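Local coordinates for carbonic anhydrase (Coccomyxa sp. PA, PDB 3UCK), which catalyses the reversible hydration of carbon dioxide to hydrogencarbonate as a zinc-dependent enzyme of the beta class, at the interface of chains A and B. Residues are numbered along the deposited sequence; one frame, centred on the assembly and turned at random. Chains: chain A/B, Carbonic anhydrase.

Contacts 1 and 2 belong to one two-fold symmetric interface, and the centres of their C-alpha atoms lie about 27 Å apart. No residue is common to both as given, but both draw on the segment that carries the zinc-ligand cysteine at position 47 of each chain: A:Ala48 in contact 1, B:Arg51 in contact 2. Because each contact has its twin, every subunit offers this segment to its partner at two places. Contact 1 packs helix 80-92 against the partner, whereas contact 2 clasps the end of 3-10 helix 32-34 and the loop after it. Together they place zinc-site residues at the A-B interface, which probably corresponds to the family's dimer within the four-copy assembly.

Contact 1: the interface of chains A and B. Residues chain A 48, 70-71, 123, 126; chain B 66, 84-85, 88.
A:Ala48 sits against B:Phe66 and B:Cys85, with its backbone and methyl doing different work. The carbonyl oxygen A:Ala48 O stands 3.2 Å above the B:Phe66 ring plane, over its centre, while the methyl turns to the thiol, with A:Ala48 CB 3.5 Å from B:Cys85 SG. A:Val71 meets the same sulfur through one branch: CG1 lies anti to the backbone N (chi1 173°), which leaves A:Val71 CG2 to approach B:Cys85 SG at 4.0 Å. Just before B:Cys85 in helix 80-92, B:Ser84 lodges between A:Thr123 and A:Trp126 of helix 122-126. B:Ser84 CB packs 3.8 Å from A:Trp126 CB, and the hydroxyl oxygen OG of B:Ser84 comes to 3.4 Å from the indole carbon A:Trp126 CD1. B:Tyr88, one turn on from B:Ser84, adds its CB beside the A:Thr123 hydroxyl.

A water joins the two sides here, bonded by the backbone amide A:Val71 N (2.8 Å to the water O) and linked to B:Ser84 OG (2.9 Å to the same atom). The water also lies above one face of the A:Trp126 ring, toward the rim. In the second shell, the indole is held by a hydrogen bond from A:Trp126 NE1 to A:Val71 O, 2.7 Å long and bent to 141° at the hydrogen, with the acceptor close to the ring plane. This link fixes the rotation of the indole and couples helix 122-126 to the residue following strand 65-70.

The patch seats helix 80-92 of one subunit against its partner next to the zinc ligand A:Cys47, and so probably couples dimer packing to the segment that carries the metal ligand.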
loop_
_atom_site.group_PDB
_atom_site.type_symbol
_atom_site.label_atom_id
_atom_site.label_comp_id
_atom_site.label_asym_id
_atom_site.label_seq_id
_atom_site.Cartn_x
_atom_site.Cartn_y
_atom_site.Cartn_z
ATOM N N ALA A 48 5.379 -5.731 16.313
ATOM C CA ALA A 48 4.308 -5.113 17.114
ATOM C C ALA A 48 3.996 -5.840 18.428
ATOM O O ALA A 48 3.245 -5.334 19.267
ATOM C CB ALA A 48 3.056 -4.950 16.315
ATOM N N ASN A 70 5.810 -3.256 13.486
ATOM C CA ASN A 70 4.746 -3.908 12.725
ATOM C C ASN A 70 4.794 -5.404 12.962
ATOM O O ASN A 70 5.761 -5.946 13.591
ATOM C CB ASN A 70 4.851 -3.585 11.223
ATOM C CG ASN A 70 6.119 -4.155 10.585
ATOM O OD1 ASN A 70 6.334 -5.388 10.529
ATOM N ND2 ASN A 70 6.967 -3.266 10.091
ATOM N N VAL A 71 3.743 -6.065 12.493
ATOM C CA VAL A 71 3.626 -7.523 12.583
ATOM C C VAL A 71 4.689 -8.240 11.742
ATOM O O VAL A 71 4.560 -8.317 10.537
ATOM C CB VAL A 71 2.202 -8.010 12.177
ATOM C CG1 VAL A 71 2.166 -9.513 12.104
ATOM C CG2 VAL A 71 1.167 -7.495 13.147
ATOM N N THR A 123 -3.931 -9.821 8.015
ATOM C CA THR A 123 -2.677 -10.349 8.550
ATOM C C THR A 123 -1.987 -11.311 7.580
ATOM O O THR A 123 -0.746 -11.337 7.419
ATOM C CB THR A 123 -2.886 -11.007 9.901
ATOM O OG1 THR A 123 -3.383 -10.036 10.823
ATOM C CG2 THR A 123 -1.579 -11.552 10.448
ATOM N N TRP A 126 -0.561 -9.410 4.860
ATOM C CA TRP A 126 0.631 -8.756 5.389
ATOM C C TRP A 126 1.874 -9.652 5.480
ATOM O O TRP A 126 2.965 -9.227 5.139
ATOM C CB TRP A 126 0.310 -7.956 6.671
ATOM C CG TRP A 126 1.499 -7.308 7.291
ATOM C CD1 TRP A 126 2.177 -7.750 8.372
ATOM C CD2 TRP A 126 2.184 -6.119 6.845
ATOM N NE1 TRP A 126 3.245 -6.923 8.626
ATOM C CE2 TRP A 126 3.261 -5.914 7.706
ATOM C CE3 TRP A 126 2.009 -5.250 5.782
ATOM C CZ2 TRP A 126 4.148 -4.855 7.562
ATOM C CZ3 TRP A 126 2.906 -4.188 5.637
ATOM C CH2 TRP A 126 3.949 -3.993 6.526
ATOM N N PHE B 66 0.184 -4.074 22.862
ATOM C CA PHE B 66 0.579 -4.293 21.482
ATOM C C PHE B 66 0.710 -2.914 20.816
ATOM O O PHE B 66 -0.120 -2.029 21.025
ATOM C CB PHE B 66 -0.457 -5.146 20.781
ATOM C CG PHE B 66 0.090 -6.061 19.701
ATOM C CD1 PHE B 66 0.604 -7.332 20.026
ATOM C CD2 PHE B 66 0.021 -5.692 18.361
ATOM C CE1 PHE B 66 1.049 -8.191 19.063
ATOM C CE2 PHE B 66 0.488 -6.540 17.363
ATOM C CZ PHE B 66 0.997 -7.788 17.711
ATOM N N SER B 84 -3.031 -4.777 9.949
ATOM C CA SER B 84 -2.797 -6.094 10.434
ATOM C C SER B 84 -2.536 -6.048 11.926
ATOM O O SER B 84 -2.879 -7.008 12.619
ATOM C CB SER B 84 -1.706 -6.803 9.655
ATOM O OG SER B 84 -0.472 -6.170 9.895
ATOM N N CYS B 85 -2.023 -4.931 12.451
ATOM C CA CYS B 85 -1.905 -4.782 13.928
ATOM C C CYS B 85 -3.301 -4.734 14.535
ATOM O O CYS B 85 -3.572 -5.314 15.589
ATOM C CB CYS B 85 -1.133 -3.512 14.291
ATOM S SG CYS B 85 0.695 -3.632 14.071
ATOM N N TYR B 88 -5.026 -8.371 14.114
ATOM C CA TYR B 88 -4.458 -9.435 14.909
ATOM C C TYR B 88 -4.756 -9.207 16.366
ATOM O O TYR B 88 -4.839 -10.184 17.137
ATOM C CB TYR B 88 -2.975 -9.538 14.698
ATOM C CG TYR B 88 -2.267 -10.629 15.494
ATOM C CD1 TYR B 88 -2.339 -11.983 15.111
ATOM C CD2 TYR B 88 -1.461 -10.294 16.575
ATOM C CE1 TYR B 88 -1.655 -12.962 15.827
ATOM C CE2 TYR B 88 -0.772 -11.251 17.289
ATOM C CZ TYR B 88 -0.863 -12.584 16.920
ATOM O OH TYR B 88 -0.146 -13.513 17.654
HETATM O O HOH W 1 1.726 -4.754 11.068
#

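Contact 2: the interface of chains A and B. Residues chain A 34-37; chain B 51, 105, 190.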
loop_
_atom_site.group_PDB
_atom_site.type_symbol
_atom_site.label_atom_id
_atom_site.label_comp_id
_atom_site.label_asym_id
_atom_site.label_seq_id
_atom_site.Cartn_x
_atom_site.Cartn_y
_atom_site.Cartn_z
ATOM N N VAL A 34 13.618 17.497 25.646
ATOM C CA VAL A 34 13.037 17.004 24.398
ATOM C C VAL A 34 11.636 17.546 24.157
ATOM O O VAL A 34 10.890 17.036 23.313
ATOM C CB VAL A 34 13.035 15.456 24.338
ATOM C CG1 VAL A 34 14.485 14.899 24.207
ATOM C CG2 VAL A 34 12.339 14.867 25.519
ATOM N N ALA A 35 11.283 18.579 24.907
ATOM C CA ALA A 35 9.978 19.202 24.797
ATOM C C ALA A 35 9.802 19.848 23.445
ATOM O O ALA A 35 8.710 19.819 22.901
ATOM C CB ALA A 35 9.808 20.231 25.870
ATOM N N GLY A 36 10.882 20.397 22.893
ATOM C CA GLY A 36 10.789 21.114 21.645
ATOM C C GLY A 36 11.549 20.521 20.484
ATOM O O GLY A 36 11.586 21.121 19.396
ATOM N N SER A 37 12.132 19.337 20.671
ATOM C CA SER A 37 12.903 18.719 19.595
ATOM C C SER A 37 13.371 17.286 19.961
ATOM O O SER A 37 13.221 16.843 21.122
ATOM C CB SER A 37 14.119 19.604 19.246
ATOM O OG SER A 37 14.990 19.670 20.407
ATOM N N ARG B 51 10.462 10.167 21.330
ATOM C CA ARG B 51 10.126 10.649 22.672
ATOM C C ARG B 51 8.957 9.944 23.356
ATOM O O ARG B 51 8.622 10.295 24.495
ATOM C CB ARG B 51 9.869 12.149 22.611
ATOM C CG ARG B 51 11.111 12.931 22.125
ATOM C CD ARG B 51 10.814 14.398 21.836
ATOM N NE ARG B 51 10.091 14.587 20.597
ATOM C CZ ARG B 51 9.626 15.759 20.160
ATOM N NH1 ARG B 51 9.819 16.895 20.856
ATOM N NH2 ARG B 51 8.921 15.792 19.037
ATOM N N ASN B 105 4.171 18.777 19.345
ATOM C CA ASN B 105 5.490 18.911 18.744
ATOM C C ASN B 105 5.709 17.766 17.777
ATOM O O ASN B 105 6.848 17.352 17.558
ATOM C CB ASN B 105 6.605 18.967 19.820
ATOM C CG ASN B 105 7.950 19.572 19.293
ATOM O OD1 ASN B 105 9.013 18.954 19.412
ATOM N ND2 ASN B 105 7.887 20.761 18.708
ATOM N N PRO B 190 5.517 15.576 25.051
ATOM C CA PRO B 190 6.863 15.076 25.211
ATOM C C PRO B 190 7.593 15.851 26.332
ATOM O O PRO B 190 8.156 15.205 27.235
ATOM C CB PRO B 190 7.493 15.269 23.839
ATOM C CG PRO B 190 6.297 15.416 22.894
ATOM C CD PRO B 190 5.202 16.005 23.674
#
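In chain A, the end of 3-10 helix 32-34 and the loop A:Ala35 to A:Ser37 meet three pieces of chain B: the loop carrying B:Arg51, the loop at B:Asn105, and the start of 3-10 helix 190-192. B:Arg51 makes a direct polar link. B:Arg51 NH1 donates to the backbone oxygen A:Val34 O, at 2.7 Å and nearly straight, 167° at the hydrogen. The acceptor lies near the guanidinium plane, although the donor is somewhat tilted from the plane of the carbonyl it reaches.

The aliphatic part of the same arginine runs alongside the valine in the opposite direction, with B:Arg51 CD 3.5 Å from A:Val34 CB. A bend at chi3 (-75°) then turns the guanidinium back toward the carbonyl and B:Asn105. B:Asn105 is the second gripping partner and holds the group end-on with two oxygens. NH1 of B:Arg51 bonds to the amide oxygen OD1 of B:Asn105 at 2.6 Å, in the carbonyl plane and on a lone pair; B:Arg51 NH2 bonds to the backbone O of B:Asn105 at 3.0 Å, from above that carbonyl's plane. Bonds to both residues hold the guanidinium's rotation, and NH1 serves both subunits at once. B:Pro190 caps one face, its CG 4.3 Å above the B:Arg51 guanidinium plane and over the centre.

B:Arg51 follows B:Cys47 and B:Asp49 in the Cys-x-Asp-x-Arg motif of the beta class, whose aspartate and arginine pair as a dyad in the active form of the family; the bonds described here do not themselves show that pairing. B:Asn105 lies between the zinc ligands B:His103 and B:Cys106 in sequence. The partner's turn may thus steady residues bordering the metal. The amide of B:Asn105 also packs against the glycine, B:Asn105 CG lying 4.0 Å from A:Gly36 CA.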